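Local coordinates for rhogap protein (Gallus gallus, PDB 1F7C) that stimulates GTP hydrolysis by the Rho-family GTPases RhoA and Cdc42 through the RhoGAP (BH) domain contained in this chain, at residues L112-A125 with E136-N148. Numbering follows the deposited sequence.
Sequences LMMYQFQRSFIKAA and EIHSLVHRLPEKN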
loop_
_atom_site.group_PDB
_atom_site.type_symbol
_atom_site.label_atom_id
_atom_site.label_comp_id
_atom_site.label_asym_id
_atom_site.label_seq_id
_atom_site.Cartn_x
_atom_site.Cartn_y
_atom_site.Cartn_z
ATOM N N LEU A 112 -5.898 -6.197 2.942
ATOM C CA LEU A 112 -5.440 -5.468 4.121
ATOM C C LEU A 112 -6.513 -4.519 4.670
ATOM O O LEU A 112 -6.671 -4.392 5.881
ATOM C CB LEU A 112 -4.172 -4.682 3.784
ATOM C CG LEU A 112 -3.434 -4.028 4.959
ATOM C CD1 LEU A 112 -2.865 -5.113 5.869
ATOM C CD2 LEU A 112 -2.305 -3.145 4.439
ATOM N N MET A 113 -7.248 -3.858 3.779
ATOM C CA MET A 113 -8.303 -2.925 4.177
ATOM C C MET A 113 -9.505 -3.656 4.778
ATOM O O MET A 113 -10.379 -3.030 5.370
ATOM C CB MET A 113 -8.785 -2.120 2.968
ATOM C CG MET A 113 -7.717 -1.300 2.260
ATOM S SD MET A 113 -7.413 0.299 3.011
ATOM C CE MET A 113 -9.014 1.005 2.946
ATOM N N MET A 114 -9.550 -4.975 4.589
ATOM C CA MET A 114 -10.624 -5.844 5.098
ATOM C C MET A 114 -11.983 -5.824 4.379
ATOM O O MET A 114 -12.625 -4.781 4.245
ATOM C CB MET A 114 -10.864 -5.593 6.595
ATOM C CG MET A 114 -9.676 -5.946 7.471
ATOM S SD MET A 114 -10.065 -6.029 9.227
ATOM C CE MET A 114 -9.651 -7.737 9.561
ATOM N N TYR A 115 -12.417 -7.001 3.939
ATOM C CA TYR A 115 -13.703 -7.151 3.259
ATOM C C TYR A 115 -14.809 -6.510 4.095
ATOM O O TYR A 115 -15.693 -5.834 3.569
ATOM C CB TYR A 115 -14.007 -8.639 3.049
ATOM C CG TYR A 115 -13.285 -9.257 1.877
ATOM C CD1 TYR A 115 -12.635 -10.481 2.003
ATOM C CD2 TYR A 115 -13.280 -8.631 0.629
ATOM C CE1 TYR A 115 -11.996 -11.073 0.912
ATOM C CE2 TYR A 115 -12.645 -9.211 -0.470
ATOM C CZ TYR A 115 -12.006 -10.433 -0.321
ATOM O OH TYR A 115 -11.388 -11.018 -1.411
ATOM N N GLN A 116 -14.722 -6.718 5.403
ATOM C CA GLN A 116 -15.682 -6.193 6.367
ATOM C C GLN A 116 -15.797 -4.666 6.404
ATOM O O GLN A 116 -16.834 -4.141 6.807
ATOM C CB GLN A 116 -15.331 -6.737 7.759
ATOM C CG GLN A 116 -16.052 -6.096 8.940
ATOM C CD GLN A 116 -15.836 -6.872 10.239
ATOM O OE1 GLN A 116 -14.701 -7.192 10.615
ATOM N NE2 GLN A 116 -16.932 -7.178 10.928
ATOM N N PHE A 117 -14.756 -3.943 5.994
ATOM C CA PHE A 117 -14.829 -2.473 6.019
ATOM C C PHE A 117 -14.846 -1.826 4.634
ATOM O O PHE A 117 -15.158 -0.646 4.506
ATOM C CB PHE A 117 -13.660 -1.866 6.810
ATOM C CG PHE A 117 -13.723 -2.095 8.303
ATOM C CD1 PHE A 117 -13.177 -3.246 8.872
ATOM C CD2 PHE A 117 -14.282 -1.130 9.147
ATOM C CE1 PHE A 117 -13.178 -3.434 10.262
ATOM C CE2 PHE A 117 -14.292 -1.304 10.541
ATOM C CZ PHE A 117 -13.736 -2.459 11.100
ATOM N N GLN A 118 -14.517 -2.596 3.604
ATOM C CA GLN A 118 -14.470 -2.074 2.238
ATOM C C GLN A 118 -15.621 -1.165 1.842
ATOM O O GLN A 118 -15.408 -0.016 1.474
ATOM C CB GLN A 118 -14.348 -3.224 1.233
ATOM C CG GLN A 118 -13.008 -3.959 1.304
ATOM C CD GLN A 118 -12.529 -4.456 -0.055
ATOM O OE1 GLN A 118 -11.447 -5.032 -0.172
ATOM N NE2 GLN A 118 -13.336 -4.230 -1.091
ATOM N N ARG A 119 -16.841 -1.674 1.911
ATOM C CA ARG A 119 -18.010 -0.886 1.551
ATOM C C ARG A 119 -18.027 0.470 2.239
ATOM O O ARG A 119 -18.415 1.473 1.641
ATOM C CB ARG A 119 -19.282 -1.662 1.898
ATOM C CG ARG A 119 -19.509 -2.862 0.996
ATOM C CD ARG A 119 -20.547 -3.803 1.578
ATOM N NE ARG A 119 -21.052 -4.733 0.573
ATOM C CZ ARG A 119 -21.896 -5.725 0.830
ATOM N NH1 ARG A 119 -22.330 -5.923 2.069
ATOM N NH2 ARG A 119 -22.317 -6.510 -0.156
ATOM N N SER A 120 -17.610 0.501 3.499
ATOM C CA SER A 120 -17.582 1.753 4.253
ATOM C C SER A 120 -16.559 2.714 3.658
ATOM O O SER A 120 -16.845 3.891 3.472
ATOM C CB SER A 120 -17.248 1.487 5.723
ATOM O OG SER A 120 -18.250 0.698 6.341
ATOM N N PHE A 121 -15.369 2.204 3.351
ATOM C CA PHE A 121 -14.314 3.032 2.769
ATOM C C PHE A 121 -14.724 3.642 1.429
ATOM O O PHE A 121 -14.396 4.787 1.136
ATOM C CB PHE A 121 -13.026 2.221 2.600
ATOM C CG PHE A 121 -12.216 2.087 3.868
ATOM C CD1 PHE A 121 -12.061 0.851 4.492
ATOM C CD2 PHE A 121 -11.593 3.197 4.429
ATOM C CE1 PHE A 121 -11.290 0.725 5.660
ATOM C CE2 PHE A 121 -10.822 3.080 5.592
ATOM C CZ PHE A 121 -10.672 1.839 6.206
ATOM N N ILE A 122 -15.447 2.878 0.621
ATOM C CA ILE A 122 -15.899 3.353 -0.678
ATOM C C ILE A 122 -16.930 4.456 -0.497
ATOM O O ILE A 122 -16.872 5.491 -1.167
ATOM C CB ILE A 122 -16.531 2.200 -1.509
ATOM C CG1 ILE A 122 -15.442 1.226 -1.958
ATOM C CG2 ILE A 122 -17.280 2.759 -2.713
ATOM C CD1 ILE A 122 -14.333 1.873 -2.750
ATOM N N LYS A 123 -17.870 4.237 0.417
ATOM C CA LYS A 123 -18.919 5.212 0.670
ATOM C C LYS A 123 -18.360 6.545 1.158
ATOM O O LYS A 123 -18.877 7.612 0.808
ATOM C CB LYS A 123 -19.918 4.654 1.681
ATOM N N ALA A 124 -17.304 6.486 1.963
ATOM C CA ALA A 124 -16.685 7.694 2.495
ATOM C C ALA A 124 -15.974 8.490 1.402
ATOM O O ALA A 124 -16.030 9.715 1.385
ATOM C CB ALA A 124 -15.707 7.334 3.608
ATOM N N ALA A 125 -15.313 7.786 0.488
ATOM C CA ALA A 125 -14.592 8.435 -0.605
ATOM C C ALA A 125 -15.537 9.146 -1.570
ATOM O O ALA A 125 -15.100 9.953 -2.392
ATOM C CB ALA A 125 -13.756 7.401 -1.359
ATOM N N GLU A 136 -14.271 10.672 7.828
ATOM C CA GLU A 136 -14.846 9.323 7.830
ATOM C C GLU A 136 -13.790 8.244 7.653
ATOM O O GLU A 136 -13.808 7.230 8.348
ATOM C CB GLU A 136 -15.900 9.180 6.724
ATOM C CG GLU A 136 -17.303 9.568 7.171
ATOM C CD GLU A 136 -17.846 8.647 8.261
ATOM O OE1 GLU A 136 -18.897 8.985 8.849
ATOM O OE2 GLU A 136 -17.234 7.585 8.526
ATOM N N ILE A 137 -12.875 8.468 6.719
ATOM C CA ILE A 137 -11.813 7.516 6.461
ATOM C C ILE A 137 -10.900 7.461 7.679
ATOM O O ILE A 137 -10.456 6.386 8.084
ATOM C CB ILE A 137 -11.039 7.914 5.179
ATOM C CG1 ILE A 137 -11.946 7.657 3.968
ATOM C CG2 ILE A 137 -9.734 7.125 5.066
ATOM C CD1 ILE A 137 -11.395 8.089 2.633
ATOM N N HIS A 138 -10.644 8.621 8.276
ATOM C CA HIS A 138 -9.798 8.697 9.460
ATOM C C HIS A 138 -10.395 7.811 10.556
ATOM O O HIS A 138 -9.710 6.977 11.143
ATOM C CB HIS A 138 -9.706 10.143 9.958
ATOM C CG HIS A 138 -8.799 10.323 11.136
ATOM N ND1 HIS A 138 -8.713 11.507 11.834
ATOM C CD2 HIS A 138 -7.924 9.475 11.729
ATOM C CE1 HIS A 138 -7.826 11.383 12.805
ATOM N NE2 HIS A 138 -7.332 10.159 12.763
ATOM N N SER A 139 -11.679 8.009 10.825
ATOM C CA SER A 139 -12.388 7.226 11.823
ATOM C C SER A 139 -12.396 5.733 11.473
ATOM O O SER A 139 -12.254 4.874 12.350
ATOM C CB SER A 139 -13.824 7.723 11.941
ATOM O OG SER A 139 -14.582 6.807 12.704
ATOM N N LEU A 140 -12.566 5.424 10.191
ATOM C CA LEU A 140 -12.579 4.031 9.748
ATOM C C LEU A 140 -11.227 3.351 9.942
ATOM O O LEU A 140 -11.166 2.161 10.241
ATOM C CB LEU A 140 -12.995 3.939 8.274
ATOM C CG LEU A 140 -14.486 4.175 8.005
ATOM C CD1 LEU A 140 -14.733 4.252 6.504
ATOM C CD2 LEU A 140 -15.307 3.046 8.618
ATOM N N VAL A 141 -10.142 4.098 9.768
ATOM C CA VAL A 141 -8.819 3.522 9.936
ATOM C C VAL A 141 -8.561 3.154 11.385
ATOM O O VAL A 141 -7.911 2.146 11.668
ATOM C CB VAL A 141 -7.702 4.490 9.463
ATOM C CG1 VAL A 141 -6.330 3.957 9.888
ATOM C CG2 VAL A 141 -7.762 4.656 7.943
ATOM N N HIS A 142 -9.064 3.964 12.308
ATOM C CA HIS A 142 -8.848 3.692 13.721
ATOM C C HIS A 142 -9.712 2.581 14.292
ATOM O O HIS A 142 -9.542 2.185 15.444
ATOM C CB HIS A 142 -8.993 4.974 14.546
ATOM C CG HIS A 142 -7.716 5.738 14.656
ATOM N ND1 HIS A 142 -7.157 6.406 13.586
ATOM C CD2 HIS A 142 -6.824 5.839 15.671
ATOM C CE1 HIS A 142 -5.975 6.879 13.936
ATOM N NE2 HIS A 142 -5.748 6.549 15.195
ATOM N N ARG A 143 -10.621 2.070 13.473
ATOM C CA ARG A 143 -11.473 0.986 13.895
ATOM C C ARG A 143 -10.928 -0.364 13.425
ATOM O O ARG A 143 -11.394 -1.416 13.858
ATOM C CB ARG A 143 -12.898 1.238 13.402
ATOM C CG ARG A 143 -13.526 2.420 14.133
ATOM C CD ARG A 143 -15.016 2.496 13.935
ATOM N NE ARG A 143 -15.382 3.106 12.667
ATOM C CZ ARG A 143 -16.591 3.018 12.124
ATOM N NH1 ARG A 143 -17.551 2.335 12.740
ATOM N NH2 ARG A 143 -16.846 3.624 10.973
ATOM N N LEU A 144 -9.918 -0.330 12.560
ATOM C CA LEU A 144 -9.302 -1.554 12.060
ATOM C C LEU A 144 -8.463 -2.207 13.144
ATOM O O LEU A 144 -8.017 -1.553 14.066
ATOM C CB LEU A 144 -8.367 -1.260 10.883
ATOM C CG LEU A 144 -8.922 -0.716 9.570
ATOM C CD1 LEU A 144 -7.765 -0.346 8.647
ATOM C CD2 LEU A 144 -9.813 -1.756 8.924
ATOM N N PRO A 145 -8.253 -3.522 13.053
ATOM C CA PRO A 145 -7.428 -4.185 14.072
ATOM C C PRO A 145 -6.000 -3.606 13.969
ATOM O O PRO A 145 -5.525 -3.273 12.877
ATOM C CB PRO A 145 -7.464 -5.658 13.656
ATOM C CG PRO A 145 -8.772 -5.784 12.910
ATOM C CD PRO A 145 -8.883 -4.494 12.139
ATOM N N GLU A 146 -5.324 -3.507 15.103
ATOM C CA GLU A 146 -3.970 -2.974 15.178
ATOM C C GLU A 146 -3.053 -3.352 14.016
ATOM O O GLU A 146 -2.478 -2.481 13.372
ATOM C CB GLU A 146 -3.319 -3.419 16.488
ATOM C CG GLU A 146 -1.943 -2.842 16.724
ATOM C CD GLU A 146 -1.969 -1.335 16.877
ATOM O OE1 GLU A 146 -0.875 -0.729 16.922
ATOM O OE2 GLU A 146 -3.078 -0.757 16.959
ATOM N N LYS A 147 -2.922 -4.649 13.753
ATOM C CA LYS A 147 -2.057 -5.130 12.687
ATOM C C LYS A 147 -2.334 -4.571 11.290
ATOM O O LYS A 147 -1.394 -4.274 10.552
ATOM C CB LYS A 147 -2.069 -6.666 12.653
ATOM C CG LYS A 147 -1.498 -7.290 13.927
ATOM C CD LYS A 147 -1.236 -8.793 13.797
ATOM C CE LYS A 147 -2.516 -9.581 13.602
ATOM N NZ LYS A 147 -2.266 -11.043 13.647
ATOM N N ASN A 148 -3.603 -4.433 10.915
ATOM C CA ASN A 148 -3.929 -3.897 9.600
ATOM C C ASN A 148 -3.551 -2.433 9.577
ATOM O O ASN A 148 -2.941 -1.955 8.619
ATOM C CB ASN A 148 -5.421 -4.036 9.293
ATOM C CG ASN A 148 -5.884 -5.491 9.286
ATOM O OD1 ASN A 148 -5.812 -6.172 10.303
ATOM N ND2 ASN A 148 -6.350 -5.968 8.134
#
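Leu-140 pushes its forked side chain as a knob into a hole formed by Phe-117, Ser-120, Phe-121 and Ala-124, which a branched leucine fills with two methyls. Its CD1 lies over one face of the Phe-121 ring, a CH-pi contact 4.3 Å from the centroid, while its CB comes within 3.6 Å of Phe-121 CE2. A flat phenyl suits this place because it offers two faces: the opposite one carries Met-113 CE, near its centre, with Val-141 CG2 and Leu-144 CD2 at the ring edge. With an alanine in its place, the space between Met-113 CE and Leu-140 CD1 would probably be left unfilled, both losing the ring face they pack on. One turn earlier, Phe-117 receives Leu-144 CD2 over a face, 4.0 Å from the centroid, and Leu-140 CD2 at its edge. At the far end a small residue suits the close approach: Ala-124 CB meets Glu-136 CB at 3.6 Å.

These residues join helix 115-125 to helix 130-141, neighbours in the all-helical RhoGAP domain; the short segments run nearly antiparallel, at 161°, as in a helical hairpin.

Beyond the hairpin, Asn-148 ties down the loop before helix 115-125. With CG anti to the carbonyl carbon (chi1 -61°), its amide is carried toward residues 112-114, where ND2 satisfies the buried Leu-112 O through a nearly straight 2.8 Å hydrogen bond. Met-114 meets Pro-145, the N-cap residue of helix 146-164, tip to tip, SD 3.5 Å from CD. Farther out, Leu-152 backs Leu-112, Met-113 and Leu-144, and helix 198-210 covers Ile-137.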